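Local atomic coordinates of penaeus monodon metallodensovirus major capsid protein (Penaeus monodon metallodensovirus, PDB entry 6WH7), a protein that forms, as the major capsid protein of a shrimp densovirus, a 60-subunit shell that probably encloses and protects the viral DNA genome. Residues A[244-252]-A[326-334]; A[264-272]-A[346-357]. All coordinates share one frame; numbering follows the deposited sequence.

Interaction 1 (A[244-252]-A[326-334]); sequences DSMNAVGTI and WIQSYGSLV
Gly250 and Thr251 meet Ser329 and Gln328 through a short run of hydrogen bonds. Gly250 N donates to Ser329 O at 2.8 Å in a bent bond, 134° at the hydrogen. Ser329 N in turn gives its hydrogen to Thr251 OG1 over 3.2 Å in an almost straight line (175°). The Thr251 hydroxyl has a second partner, because it also donates weakly to Gln328 OE1, 3.0 Å from OG1. A chi1 of -60° puts OG1 beside its own backbone N, where it can meet both Ser329 N and Gln328 OE1. The Thr251 and Gln328 side chains cross at about a right angle. Gln328 NE2 bonds weakly to Ser324 O. The contact ties the long insertion between strands 218-222 and 270-274 of the jelly-roll core, the fold that parvovirus capsid proteins share, to the chain beyond strand 287-302. One isolated beta bridge pairs Val249 with Tyr330. Beside it, Gly331 CA makes CA-H...O contacts with Asn247 O at 3.3 Å and Val249 O at 3.4 Å. Gly250 CA does the same to Tyr330 O. Ala248 N is satisfied within the loop by Asn242 OD1, and the Tyr330 ring stacks on Phe230.

Interaction 2 (A[264-272]-A[346-357]); sequences NNRGMAGHY and FGPTCPRVDARN
Thr349 turns OG1 beside its own backbone N (chi1 -62°), which sets the hydroxyl against Gly267, while chi1 of -73° swings the Phe346 ring toward Gly270. The strand that begins at Gly270 lies in one sheet of the jelly roll, the eight-stranded fold of parvovirus capsids. The segment 346-357 belongs to the C-terminal region that follows the core strands. Gly267 N donates to Thr349 OG1 over 2.6 Å in a nearly straight bond. Thr349 N returns a weak bond to Gly267 O at 3.4 Å. The other branch of Thr349, the methyl CG2, lies 3.4 Å from Asn265 O. The Asn265 side chain reaches across to Thr349, Cys350 and Val353. Here the chain makes a type I turn, with Val353 N bonded to Cys350 O. This end also meets a second subunit, where Arg352 pairs with Glu305 and Arg356 with Asp225 of that neighbour. Nearer the sheet, Ala269 CB packs on Pro348 CB at 3.6 Å. The Tyr272 and Phe346 side chains come from opposite directions, and their rings meet obliquely, centroids 5.4 Å apart. Tyr272 stacks on Phe205 as well. Met268 O lies at the edge of the Phe346 ring, and Gly270 CA sits over one face in a CH-pi contact, 3.5 Å from the centroid and 19° off the normal.

From the N terminus the segments come in the order 244-252, 264-272, 326-334 and 346-357, so the two contacts cross. Interaction 1 closes a loop of 73 residues that includes strands 257-262, 270-274 and 287-302. Interaction 2 closes one of the same length, running through strand 287-302 and helices 312-318 and 323-326. Each thus joins the part before strand 287-302 to the C-terminal region after it. The first holds the long loop ahead of strand 257-262; the second holds the approach to strand 270-274. Their centres are 16 Å apart, and they touch where Asp244 OD1 lies 3.4 Å from Gly347 CA. Both also reach the second subunit.

Interaction 1 (A[244-252]-A[326-334])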
loop_
_atom_site.group_PDB
_atom_site.type_symbol
_atom_site.label_atom_id
_atom_site.label_comp_id
_atom_site.label_asym_id
_atom_site.label_seq_id
_atom_site.Cartn_x
_atom_site.Cartn_y
_atom_site.Cartn_z
ATOM N N ASP A 244 19.210 -29.357 90.725
ATOM C CA ASP A 244 20.049 -30.112 91.639
ATOM C C ASP A 244 19.459 -30.140 93.038
ATOM O O ASP A 244 19.704 -31.080 93.796
ATOM C CB ASP A 244 21.443 -29.498 91.692
ATOM C CG ASP A 244 21.406 -28.021 92.017
ATOM O OD1 ASP A 244 20.330 -27.411 91.885
ATOM O OD2 ASP A 244 22.433 -27.476 92.459
ATOM N N SER A 245 18.748 -29.084 93.417
ATOM C CA SER A 245 18.181 -28.990 94.751
ATOM C C SER A 245 16.843 -29.699 94.858
ATOM O O SER A 245 16.512 -30.239 95.917
ATOM C CB SER A 245 18.022 -27.523 95.142
ATOM O OG SER A 245 19.269 -26.858 95.163
ATOM N N MET A 246 16.059 -29.704 93.788
ATOM C CA MET A 246 14.644 -29.968 93.947
ATOM C C MET A 246 14.039 -30.519 92.668
ATOM O O MET A 246 14.576 -30.345 91.576
ATOM C CB MET A 246 13.932 -28.693 94.378
ATOM C CG MET A 246 13.969 -27.586 93.367
ATOM S SD MET A 246 13.454 -26.029 94.095
ATOM C CE MET A 246 14.992 -25.406 94.742
ATOM N N ASN A 247 12.906 -31.197 92.823
ATOM C CA ASN A 247 12.128 -31.680 91.696
ATOM C C ASN A 247 10.684 -31.218 91.831
ATOM O O ASN A 247 10.195 -30.941 92.925
ATOM C CB ASN A 247 12.226 -33.210 91.542
ATOM C CG ASN A 247 11.863 -33.961 92.793
ATOM O OD1 ASN A 247 11.043 -33.517 93.590
ATOM N ND2 ASN A 247 12.467 -35.120 92.968
ATOM N N ALA A 248 10.011 -31.129 90.685
ATOM C CA ALA A 248 8.717 -30.464 90.613
ATOM C C ALA A 248 7.577 -31.313 91.157
ATOM O O ALA A 248 6.625 -30.764 91.715
ATOM C CB ALA A 248 8.419 -30.063 89.172
ATOM N N VAL A 249 7.634 -32.628 91.004
ATOM C CA VAL A 249 6.557 -33.495 91.464
ATOM C C VAL A 249 6.832 -33.890 92.903
ATOM O O VAL A 249 7.971 -34.186 93.277
ATOM C CB VAL A 249 6.404 -34.732 90.559
ATOM C CG1 VAL A 249 6.177 -34.311 89.147
ATOM C CG2 VAL A 249 7.605 -35.622 90.634
ATOM N N GLY A 250 5.792 -33.871 93.723
ATOM C CA GLY A 250 5.955 -34.201 95.120
ATOM C C GLY A 250 5.499 -35.594 95.461
ATOM O O GLY A 250 5.797 -36.100 96.544
ATOM N N THR A 251 4.775 -36.225 94.548
ATOM C CA THR A 251 4.231 -37.545 94.806
ATOM C C THR A 251 5.313 -38.597 94.627
ATOM O O THR A 251 5.956 -38.667 93.578
ATOM C CB THR A 251 3.061 -37.834 93.876
ATOM O OG1 THR A 251 2.034 -36.862 94.083
ATOM C CG2 THR A 251 2.495 -39.209 94.138
ATOM N N ILE A 252 5.515 -39.406 95.659
ATOM C CA ILE A 252 6.445 -40.524 95.592
ATOM C C ILE A 252 5.912 -41.503 94.556
ATOM O O ILE A 252 4.764 -41.953 94.672
ATOM C CB ILE A 252 6.606 -41.202 96.958
ATOM C CG1 ILE A 252 6.990 -40.172 98.015
ATOM C CG2 ILE A 252 7.651 -42.285 96.884
ATOM C CD1 ILE A 252 8.252 -39.443 97.701
ATOM N N TRP A 326 -2.324 -37.217 86.313
ATOM C CA TRP A 326 -2.123 -35.799 86.078
ATOM C C TRP A 326 -2.168 -34.908 87.318
ATOM O O TRP A 326 -1.853 -33.723 87.200
ATOM C CB TRP A 326 -3.131 -35.329 85.024
ATOM C CG TRP A 326 -4.527 -35.521 85.415
ATOM C CD1 TRP A 326 -5.202 -36.689 85.481
ATOM C CD2 TRP A 326 -5.462 -34.496 85.713
ATOM N NE1 TRP A 326 -6.495 -36.464 85.859
ATOM C CE2 TRP A 326 -6.681 -35.118 86.001
ATOM C CE3 TRP A 326 -5.383 -33.106 85.777
ATOM C CZ2 TRP A 326 -7.807 -34.403 86.353
ATOM C CZ3 TRP A 326 -6.493 -32.404 86.123
ATOM C CH2 TRP A 326 -7.692 -33.047 86.410
ATOM N N ILE A 327 -2.508 -35.422 88.501
ATOM C CA ILE A 327 -2.622 -34.601 89.709
ATOM C C ILE A 327 -1.497 -34.970 90.658
ATOM O O ILE A 327 -1.313 -36.149 90.977
ATOM C CB ILE A 327 -3.971 -34.779 90.423
ATOM C CG1 ILE A 327 -5.124 -34.457 89.504
ATOM C CG2 ILE A 327 -4.064 -33.816 91.577
ATOM C CD1 ILE A 327 -5.093 -33.081 89.122
ATOM N N GLN A 328 -0.770 -33.968 91.140
ATOM C CA GLN A 328 0.421 -34.223 91.931
ATOM C C GLN A 328 0.454 -33.299 93.133
ATOM O O GLN A 328 -0.164 -32.235 93.137
ATOM C CB GLN A 328 1.679 -34.037 91.086
ATOM C CG GLN A 328 1.714 -34.962 89.892
ATOM C CD GLN A 328 1.685 -36.401 90.295
ATOM O OE1 GLN A 328 2.442 -36.819 91.153
ATOM N NE2 GLN A 328 0.770 -37.160 89.721
ATOM N N SER A 329 1.150 -33.737 94.173
ATOM C CA SER A 329 1.490 -32.858 95.275
ATOM C C SER A 329 2.689 -31.994 94.900
ATOM O O SER A 329 3.443 -32.301 93.977
ATOM C CB SER A 329 1.759 -33.666 96.543
ATOM O OG SER A 329 2.843 -34.557 96.383
ATOM N N TYR A 330 2.841 -30.879 95.605
ATOM C CA TYR A 330 3.952 -29.979 95.330
ATOM C C TYR A 330 5.290 -30.604 95.694
ATOM O O TYR A 330 5.440 -31.244 96.737
ATOM C CB TYR A 330 3.762 -28.654 96.055
ATOM C CG TYR A 330 2.854 -27.715 95.315
ATOM C CD1 TYR A 330 3.371 -26.833 94.388
ATOM C CD2 TYR A 330 1.489 -27.727 95.510
ATOM C CE1 TYR A 330 2.568 -25.971 93.697
ATOM C CE2 TYR A 330 0.671 -26.863 94.815
ATOM C CZ TYR A 330 1.220 -25.986 93.910
ATOM O OH TYR A 330 0.432 -25.119 93.202
ATOM N N GLY A 331 6.268 -30.396 94.819
ATOM C CA GLY A 331 7.479 -31.184 94.811
ATOM C C GLY A 331 8.427 -31.026 95.971
ATOM O O GLY A 331 8.734 -31.997 96.668
ATOM N N SER A 332 8.903 -29.816 96.190
ATOM C CA SER A 332 9.937 -29.583 97.177
ATOM C C SER A 332 9.580 -28.347 97.970
ATOM O O SER A 332 9.049 -27.379 97.425
ATOM C CB SER A 332 11.292 -29.408 96.531
ATOM O OG SER A 332 11.297 -28.246 95.740
ATOM N N LEU A 333 9.876 -28.393 99.255
ATOM C CA LEU A 333 9.461 -27.366 100.183
ATOM C C LEU A 333 10.659 -26.517 100.559
ATOM O O LEU A 333 11.788 -27.006 100.626
ATOM C CB LEU A 333 8.862 -27.987 101.440
ATOM C CG LEU A 333 7.716 -28.962 101.213
ATOM C CD1 LEU A 333 7.241 -29.499 102.539
ATOM C CD2 LEU A 333 6.596 -28.329 100.441
ATOM N N VAL A 334 10.411 -25.234 100.793
ATOM C CA VAL A 334 11.420 -24.428 101.450
ATOM C C VAL A 334 11.594 -24.963 102.862
ATOM O O VAL A 334 10.649 -25.465 103.480
ATOM C CB VAL A 334 11.029 -22.942 101.449
ATOM C CG1 VAL A 334 10.805 -22.477 100.047
ATOM C CG2 VAL A 334 9.790 -22.722 102.246
#

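Interaction 2 (A[264-272]-A[346-357])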
loop_
_atom_site.group_PDB
_atom_site.type_symbol
_atom_site.label_atom_id
_atom_site.label_comp_id
_atom_site.label_asym_id
_atom_site.label_seq_id
_atom_site.Cartn_x
_atom_site.Cartn_y
_atom_site.Cartn_z
ATOM N N ASN A 264 13.972 -32.639 82.686
ATOM C CA ASN A 264 14.520 -31.546 81.873
ATOM C C ASN A 264 15.116 -30.327 82.571
ATOM O O ASN A 264 15.420 -29.379 81.857
ATOM C CB ASN A 264 13.517 -31.005 80.842
ATOM C CG ASN A 264 13.443 -31.854 79.617
ATOM O OD1 ASN A 264 14.347 -32.634 79.342
ATOM N ND2 ASN A 264 12.382 -31.690 78.849
ATOM N N ASN A 265 15.199 -30.253 83.892
ATOM C CA ASN A 265 15.890 -29.102 84.474
ATOM C C ASN A 265 15.300 -27.756 84.083
ATOM O O ASN A 265 15.855 -27.060 83.232
ATOM C CB ASN A 265 17.373 -29.086 84.100
ATOM C CG ASN A 265 18.130 -27.970 84.793
ATOM O OD1 ASN A 265 17.786 -27.562 85.892
ATOM N ND2 ASN A 265 19.154 -27.460 84.136
ATOM N N ARG A 266 14.162 -27.399 84.645
ATOM C CA ARG A 266 13.696 -26.024 84.623
ATOM C C ARG A 266 13.805 -25.504 86.044
ATOM O O ARG A 266 13.204 -26.070 86.959
ATOM C CB ARG A 266 12.264 -25.927 84.112
ATOM C CG ARG A 266 11.810 -24.528 83.828
ATOM C CD ARG A 266 10.349 -24.520 83.493
ATOM N NE ARG A 266 10.052 -25.266 82.283
ATOM C CZ ARG A 266 10.020 -24.737 81.070
ATOM N NH1 ARG A 266 10.247 -23.446 80.903
ATOM N NH2 ARG A 266 9.741 -25.497 80.029
ATOM N N GLY A 267 14.573 -24.442 86.231
ATOM C CA GLY A 267 14.776 -23.908 87.559
ATOM C C GLY A 267 14.927 -22.410 87.479
ATOM O O GLY A 267 14.995 -21.832 86.396
ATOM N N MET A 268 14.963 -21.777 88.640
ATOM C CA MET A 268 15.103 -20.333 88.714
ATOM C C MET A 268 16.401 -19.962 89.396
ATOM O O MET A 268 16.732 -20.504 90.449
ATOM C CB MET A 268 13.928 -19.692 89.440
ATOM C CG MET A 268 12.666 -19.801 88.655
ATOM S SD MET A 268 11.371 -18.722 89.227
ATOM C CE MET A 268 10.887 -19.600 90.630
ATOM N N ALA A 269 17.120 -19.032 88.789
ATOM C CA ALA A 269 18.374 -18.567 89.339
ATOM C C ALA A 269 18.131 -17.706 90.568
ATOM O O ALA A 269 17.053 -17.138 90.761
ATOM C CB ALA A 269 19.153 -17.782 88.291
ATOM N N GLY A 270 19.149 -17.634 91.420
ATOM C CA GLY A 270 19.043 -16.816 92.611
ATOM C C GLY A 270 19.028 -15.358 92.247
ATOM O O GLY A 270 19.879 -14.888 91.487
ATOM N N HIS A 271 18.048 -14.632 92.759
ATOM C CA HIS A 271 18.015 -13.192 92.595
ATOM C C HIS A 271 18.404 -12.531 93.902
ATOM O O HIS A 271 17.982 -12.954 94.978
ATOM C CB HIS A 271 16.660 -12.687 92.118
ATOM C CG HIS A 271 16.346 -13.066 90.709
ATOM N ND1 HIS A 271 15.176 -12.700 90.087
ATOM C CD2 HIS A 271 17.033 -13.804 89.811
ATOM C CE1 HIS A 271 15.170 -13.168 88.854
ATOM N NE2 HIS A 271 16.283 -13.850 88.664
ATOM N N TYR A 272 19.227 -11.503 93.790
ATOM C CA TYR A 272 19.940 -10.933 94.913
ATOM C C TYR A 272 19.988 -9.430 94.743
ATOM O O TYR A 272 20.194 -8.933 93.635
ATOM C CB TYR A 272 21.354 -11.494 94.980
ATOM C CG TYR A 272 21.415 -12.978 95.207
ATOM C CD1 TYR A 272 20.922 -13.547 96.362
ATOM C CD2 TYR A 272 21.883 -13.815 94.219
ATOM C CE1 TYR A 272 20.971 -14.899 96.554
ATOM C CE2 TYR A 272 21.924 -15.161 94.398
ATOM C CZ TYR A 272 21.467 -15.699 95.563
ATOM O OH TYR A 272 21.514 -17.056 95.729
ATOM N N PHE A 346 18.303 -22.426 95.327
ATOM C CA PHE A 346 17.933 -21.823 94.050
ATOM C C PHE A 346 18.018 -22.800 92.887
ATOM O O PHE A 346 16.972 -23.178 92.356
ATOM C CB PHE A 346 18.731 -20.549 93.804
ATOM C CG PHE A 346 18.285 -19.419 94.666
ATOM C CD1 PHE A 346 17.091 -18.783 94.402
ATOM C CD2 PHE A 346 19.040 -18.991 95.729
ATOM C CE1 PHE A 346 16.663 -17.751 95.180
ATOM C CE2 PHE A 346 18.611 -17.954 96.507
ATOM C CZ PHE A 346 17.424 -17.334 96.229
ATOM N N GLY A 347 19.195 -23.217 92.455
ATOM C CA GLY A 347 19.219 -24.196 91.400
ATOM C C GLY A 347 18.691 -23.677 90.078
ATOM O O GLY A 347 17.618 -24.073 89.627
ATOM N N PRO A 348 19.386 -22.724 89.470
ATOM C CA PRO A 348 18.951 -22.210 88.170
ATOM C C PRO A 348 18.867 -23.306 87.125
ATOM O O PRO A 348 19.362 -24.419 87.296
ATOM C CB PRO A 348 20.046 -21.207 87.810
ATOM C CG PRO A 348 21.222 -21.696 88.521
ATOM C CD PRO A 348 20.717 -22.214 89.822
ATOM N N THR A 349 18.201 -22.985 86.027
ATOM C CA THR A 349 18.342 -23.809 84.840
ATOM C C THR A 349 19.766 -23.635 84.337
ATOM O O THR A 349 20.171 -22.529 83.972
ATOM C CB THR A 349 17.330 -23.388 83.779
ATOM O OG1 THR A 349 16.004 -23.577 84.279
ATOM C CG2 THR A 349 17.489 -24.198 82.548
ATOM N N CYS A 350 20.513 -24.714 84.300
ATOM C CA CYS A 350 21.949 -24.579 84.139
ATOM C C CYS A 350 22.287 -24.349 82.676
ATOM O O CYS A 350 21.886 -25.144 81.822
ATOM C CB CYS A 350 22.666 -25.813 84.656
ATOM S SG CYS A 350 24.452 -25.734 84.551
ATOM N N PRO A 351 23.007 -23.276 82.345
ATOM C CA PRO A 351 23.370 -23.055 80.945
ATOM C C PRO A 351 24.320 -24.095 80.398
ATOM O O PRO A 351 24.340 -24.301 79.183
ATOM C CB PRO A 351 24.006 -21.664 80.970
ATOM C CG PRO A 351 24.494 -21.511 82.347
ATOM C CD PRO A 351 23.508 -22.203 83.215
ATOM N N ARG A 352 25.089 -24.768 81.243
ATOM C CA ARG A 352 26.013 -25.792 80.787
ATOM C C ARG A 352 25.398 -27.180 80.752
ATOM O O ARG A 352 26.051 -28.116 80.290
ATOM C CB ARG A 352 27.269 -25.790 81.651
ATOM C CG ARG A 352 28.150 -24.604 81.367
ATOM C CD ARG A 352 29.339 -24.542 82.272
ATOM N NE ARG A 352 28.958 -24.338 83.657
ATOM C CZ ARG A 352 29.826 -24.185 84.644
ATOM N NH1 ARG A 352 31.120 -24.198 84.387
ATOM N NH2 ARG A 352 29.400 -24.006 85.879
ATOM N N VAL A 353 24.164 -27.335 81.223
ATOM C CA VAL A 353 23.394 -28.526 80.907
ATOM C C VAL A 353 23.104 -28.545 79.416
ATOM O O VAL A 353 22.930 -27.496 78.787
ATOM C CB VAL A 353 22.108 -28.567 81.747
ATOM C CG1 VAL A 353 21.137 -29.574 81.204
ATOM C CG2 VAL A 353 22.448 -28.945 83.155
ATOM N N ASP A 354 23.093 -29.740 78.834
ATOM C CA ASP A 354 22.786 -29.896 77.422
ATOM C C ASP A 354 21.466 -29.223 77.086
ATOM O O ASP A 354 20.480 -29.361 77.810
ATOM C CB ASP A 354 22.726 -31.381 77.075
ATOM C CG ASP A 354 22.590 -31.631 75.598
ATOM O OD1 ASP A 354 22.640 -30.668 74.810
ATOM O OD2 ASP A 354 22.429 -32.802 75.217
ATOM N N ALA A 355 21.454 -28.481 75.980
ATOM C CA ALA A 355 20.241 -27.787 75.571
ATOM C C ALA A 355 19.101 -28.757 75.315
ATOM O O ALA A 355 17.932 -28.385 75.447
ATOM C CB ALA A 355 20.509 -26.952 74.326
ATOM N N ARG A 356 19.418 -29.996 74.945
ATOM C CA ARG A 356 18.391 -31.004 74.743
ATOM C C ARG A 356 17.788 -31.469 76.055
ATOM O O ARG A 356 16.675 -31.997 76.061
ATOM C CB ARG A 356 18.975 -32.192 73.992
ATOM C CG ARG A 356 19.444 -31.862 72.599
ATOM C CD ARG A 356 19.736 -33.118 71.825
ATOM N NE ARG A 356 20.784 -33.910 72.453
ATOM C CZ ARG A 356 22.077 -33.760 72.213
ATOM N NH1 ARG A 356 22.483 -32.848 71.351
ATOM N NH2 ARG A 356 22.960 -34.522 72.831
ATOM N N ASN A 357 18.501 -31.292 77.159
ATOM C CA ASN A 357 17.990 -31.586 78.485
ATOM C C ASN A 357 17.301 -30.400 79.117
ATOM O O ASN A 357 16.995 -30.454 80.300
ATOM C CB ASN A 357 19.107 -32.063 79.409
ATOM C CG ASN A 357 19.627 -33.408 79.032
ATOM O OD1 ASN A 357 20.828 -33.635 79.000
ATOM N ND2 ASN A 357 18.723 -34.317 78.728
#